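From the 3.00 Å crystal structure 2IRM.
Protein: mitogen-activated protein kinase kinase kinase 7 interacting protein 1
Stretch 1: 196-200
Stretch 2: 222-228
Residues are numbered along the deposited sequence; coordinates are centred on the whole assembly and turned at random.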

ATOM      1  N   ASP A 196      -6.901  -0.549  -6.941  1.00 47.05           N
ATOM      2  CA  ASP A 196      -7.139   0.125  -5.670  1.00 47.00           C
ATOM      3  C   ASP A 196      -8.266  -0.542  -4.923  1.00 46.93           C
ATOM      4  O   ASP A 196      -9.393  -0.629  -5.430  1.00 47.28           O
ATOM      5  CB  ASP A 196      -7.471   1.583  -5.909  1.00 46.82           C
ATOM      6  CG  ASP A 196      -6.336   2.318  -6.575  1.00 48.71           C
ATOM      7  OD1 ASP A 196      -5.193   2.241  -6.051  1.00 50.55           O
ATOM      8  OD2 ASP A 196      -6.580   2.963  -7.622  1.00 49.81           O
ATOM      9  N   HIS A 197      -7.958  -1.048  -3.733  1.00 46.65           N
ATOM     10  CA  HIS A 197      -8.985  -1.651  -2.902  1.00 46.58           C
ATOM     11  C   HIS A 197      -9.393  -0.684  -1.813  1.00 46.62           C
ATOM     12  O   HIS A 197      -9.117  -0.919  -0.639  1.00 46.90           O
ATOM     13  CB  HIS A 197      -8.526  -2.980  -2.317  1.00 46.60           C
ATOM     14  CG  HIS A 197      -8.291  -4.042  -3.347  1.00 46.51           C
ATOM     15  ND1 HIS A 197      -7.148  -4.810  -3.375  1.00 45.83           N
ATOM     16  CD2 HIS A 197      -9.047  -4.450  -4.394  1.00 46.23           C
ATOM     17  CE1 HIS A 197      -7.213  -5.654  -4.392  1.00 46.14           C
ATOM     18  NE2 HIS A 197      -8.357  -5.458  -5.026  1.00 46.12           N
ATOM     19  N   ASN A 198     -10.059   0.396  -2.232  1.00 46.31           N
ATOM     20  CA  ASN A 198     -10.594   1.437  -1.359  1.00 46.09           C
ATOM     21  C   ASN A 198     -11.720   2.208  -2.045  1.00 45.92           C
ATOM     22  O   ASN A 198     -12.146   1.853  -3.147  1.00 45.93           O
ATOM     23  CB  ASN A 198      -9.496   2.407  -0.973  1.00 46.06           C
ATOM     24  CG  ASN A 198      -8.722   2.891  -2.164  1.00 46.66           C
ATOM     25  OD1 ASN A 198      -7.492   2.837  -2.171  1.00 49.21           O
ATOM     26  ND2 ASN A 198      -9.428   3.355  -3.192  1.00 45.46           N
ATOM     27  N   LEU A 199     -12.188   3.282  -1.418  1.00 45.45           N
ATOM     28  CA  LEU A 199     -13.343   3.983  -1.964  1.00 44.97           C
ATOM     29  C   LEU A 199     -13.063   4.797  -3.230  1.00 44.96           C
ATOM     30  O   LEU A 199     -13.992   5.299  -3.857  1.00 44.93           O
ATOM     31  CB  LEU A 199     -13.999   4.836  -0.889  1.00 44.98           C
ATOM     32  CG  LEU A 199     -15.204   4.217  -0.190  1.00 44.78           C
ATOM     33  CD1 LEU A 199     -15.225   2.709  -0.309  1.00 45.16           C
ATOM     34  CD2 LEU A 199     -15.256   4.650   1.265  1.00 44.98           C
ATOM     35  N   LEU A 200     -11.794   4.923  -3.612  1.00 44.93           N
ATOM     36  CA  LEU A 200     -11.450   5.513  -4.903  1.00 45.03           C
ATOM     37  C   LEU A 200     -11.918   4.626  -6.046  1.00 45.03           C
ATOM     38  O   LEU A 200     -11.979   5.081  -7.183  1.00 45.62           O
ATOM     39  CB  LEU A 200      -9.942   5.690  -5.069  1.00 45.19           C
ATOM     40  CG  LEU A 200      -9.112   6.593  -4.164  1.00 45.03           C
ATOM     41  CD1 LEU A 200      -7.636   6.378  -4.457  1.00 45.03           C
ATOM     42  CD2 LEU A 200      -9.486   8.028  -4.376  1.00 44.34           C
ATOM     43  N   PRO A 222      -9.413   8.413   7.223  1.00 51.18           N
ATOM     44  CA  PRO A 222      -8.560   8.842   6.103  1.00 51.55           C
ATOM     45  C   PRO A 222      -8.839   8.159   4.756  1.00 51.58           C
ATOM     46  O   PRO A 222      -9.558   8.733   3.940  1.00 52.45           O
ATOM     47  CB  PRO A 222      -7.138   8.555   6.615  1.00 51.71           C
ATOM     48  CG  PRO A 222      -7.237   8.821   8.094  1.00 51.49           C
ATOM     49  CD  PRO A 222      -8.643   8.361   8.489  1.00 51.40           C
ATOM     50  N   LEU A 223      -8.279   6.972   4.545  1.00 50.79           N
ATOM     51  CA  LEU A 223      -8.338   6.316   3.244  1.00 50.50           C
ATOM     52  C   LEU A 223      -8.534   4.811   3.396  1.00 50.53           C
ATOM     53  O   LEU A 223      -7.722   4.018   2.919  1.00 50.76           O
ATOM     54  CB  LEU A 223      -7.068   6.603   2.442  1.00 50.27           C
ATOM     55  CG  LEU A 223      -7.194   6.516   0.919  1.00 50.28           C
ATOM     56  CD1 LEU A 223      -5.975   5.836   0.316  1.00 49.23           C
ATOM     57  CD2 LEU A 223      -8.469   5.788   0.525  1.00 49.43           C
ATOM     58  N   TYR A 224      -9.617   4.425   4.063  1.00 50.40           N
ATOM     59  CA  TYR A 224      -9.789   3.054   4.518  1.00 50.10           C
ATOM     60  C   TYR A 224      -9.668   2.054   3.371  1.00 50.40           C
ATOM     61  O   TYR A 224     -10.414   2.115   2.393  1.00 50.76           O
ATOM     62  CB  TYR A 224     -11.139   2.913   5.192  1.00 49.88           C
ATOM     63  CG  TYR A 224     -11.238   1.735   6.092  1.00 49.39           C
ATOM     64  CD1 TYR A 224     -10.638   1.751   7.342  1.00 49.10           C
ATOM     65  CD2 TYR A 224     -11.952   0.606   5.710  1.00 49.22           C
ATOM     66  CE1 TYR A 224     -10.726   0.672   8.190  1.00 49.42           C
ATOM     67  CE2 TYR A 224     -12.051  -0.489   6.554  1.00 49.50           C
ATOM     68  CZ  TYR A 224     -11.431  -0.444   7.789  1.00 49.99           C
ATOM     69  OH  TYR A 224     -11.511  -1.513   8.643  1.00 51.47           O
ATOM     70  N   SER A 225      -8.695   1.157   3.477  1.00 50.39           N
ATOM     71  CA  SER A 225      -8.551   0.117   2.499  1.00 50.27           C
ATOM     72  C   SER A 225      -9.639  -0.890   2.805  1.00 50.44           C
ATOM     73  O   SER A 225      -9.872  -1.235   3.959  1.00 50.89           O
ATOM     74  CB  SER A 225      -7.166  -0.518   2.576  1.00 50.09           C
ATOM     75  OG  SER A 225      -6.994  -1.183   3.804  1.00 50.23           O
ATOM     76  N   THR A 226     -10.305  -1.348   1.760  1.00 50.43           N
ATOM     77  CA  THR A 226     -11.462  -2.212   1.876  1.00 50.11           C
ATOM     78  C   THR A 226     -11.045  -3.660   1.655  1.00 50.13           C
ATOM     79  O   THR A 226     -11.882  -4.574   1.644  1.00 50.52           O
ATOM     80  CB  THR A 226     -12.479  -1.815   0.817  1.00 50.05           C
ATOM     81  OG1 THR A 226     -11.834  -1.846  -0.456  1.00 49.99           O
ATOM     82  CG2 THR A 226     -12.978  -0.402   1.059  1.00 49.58           C
ATOM     83  N   ARG A 227      -9.750  -3.849   1.427  1.00 49.72           N
ATOM     84  CA  ARG A 227      -9.116  -5.166   1.402  1.00 49.32           C
ATOM     85  C   ARG A 227      -7.727  -4.952   1.962  1.00 49.59           C
ATOM     86  O   ARG A 227      -7.174  -3.859   1.834  1.00 49.70           O
ATOM     87  CB  ARG A 227      -9.005  -5.719  -0.019  1.00 48.94           C
ATOM     88  CG  ARG A 227     -10.311  -6.106  -0.652  1.00 47.14           C
ATOM     89  CD  ARG A 227     -10.114  -6.703  -2.022  1.00 44.23           C
ATOM     90  NE  ARG A 227     -11.290  -6.459  -2.851  1.00 43.42           N
ATOM     91  CZ  ARG A 227     -11.519  -7.009  -4.041  1.00 43.16           C
ATOM     92  NH1 ARG A 227     -10.659  -7.861  -4.583  1.00 43.34           N
ATOM     93  NH2 ARG A 227     -12.627  -6.704  -4.699  1.00 43.81           N
ATOM     94  N   CYS A 228      -7.175  -5.980   2.597  1.00 49.77           N
ATOM     95  CA  CYS A 228      -5.832  -5.905   3.197  1.00 50.32           C
ATOM     96  C   CYS A 228      -5.467  -7.204   3.912  1.00 49.94           C
ATOM     97  O   CYS A 228      -6.286  -8.121   4.035  1.00 50.05           O
ATOM     98  CB  CYS A 228      -5.709  -4.728   4.178  1.00 50.36           C
ATOM     99  SG  CYS A 228      -6.720  -4.908   5.670  1.00 52.61           S
TER

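The two stretches, 25 or more residues apart in sequence wherever they touch, meet as irregular loop segments whose end-to-end directions differ by 139°. Together they bury 372 Å² between them, and a single backbone hydrogen bond anchors the contact, with side chains packed around it.

Stretch 1 enters with Asp-196, which is buried but makes no contact with stretch 2. Its CA-to-CB bond points sideways, the side chain stays well clear of stretch 2, and both carboxylate oxygens are hydrogen-bonded elsewhere in the structure.

His-197 is the centre of the contact. It has 98 Å² covered by stretch 2, more than any other residue of either segment, and it works through both backbone and side chain. Its carbonyl oxygen accepts the hydrogen bond from the backbone of Thr-226, with Thr-226 N 2.7 Å from His-197 O and a nearly straight N-H...O angle of 165°. The same oxygen lies 3.4 Å from Ser-225 CA in a CA-H...O contact, so it is approached by two successive residues of stretch 2. On the side-chain side, the CA-to-CB bonds of His-197 and Arg-227 both point toward the opposing stretch. With chi1 of His-197 in the m rotamer, the flat imidazole presents a face to the arginine, and Arg-227 CD sits 3.5 Å from the centroid of the His-197 ring, only 13° off the ring normal. This is a CH-pi contact, for which an aromatic ring and a long aliphatic arm are well suited. The arm runs on with chi2 and chi3 in t, carrying the guanidinium past the ring, so that His-197 NE2 lies over one face of the guanidinium. The 3.4 Å separation of His-197 NE2 and Arg-227 NH1 is therefore one of packing, its angle being too poor for a hydrogen bond. Polar needs are met elsewhere in the structure for His-197 ND1 and for both terminal nitrogens of Arg-227.

The nearest CA atoms across the stretches are those of Asn-198 and Ser-225, 4.6 Å apart. The CB of Asn-198 packs 3.5 Å from Tyr-224 O and 3.8 Å from Leu-223 CD2. The CA-to-CB bond of Leu-223 points sideways, but the end of its side chain comes nearer and supplies a nonpolar surface for that methylene. Asn-198 N is 3.4 Å from Thr-226 OG1. The CA-to-CB bond of Ser-225 also points sideways, and its hydroxyl instead makes a weak hydrogen bond within its own stretch, Ser-225 OG to Arg-227 O at 3.3 Å.

Leu-199 contributes at the margin. Its CA-to-CB bond is directed sideways, yet the branched end approaches the partner, bringing Leu-199 CD1 to 4.1 Å from Thr-226 CG2. Threonine thus serves the contact with its backbone amide and its methyl group alike. Leu-200, partly exposed, loses a little surface to stretch 2 but its side chain makes no close contact, and the contact fades there.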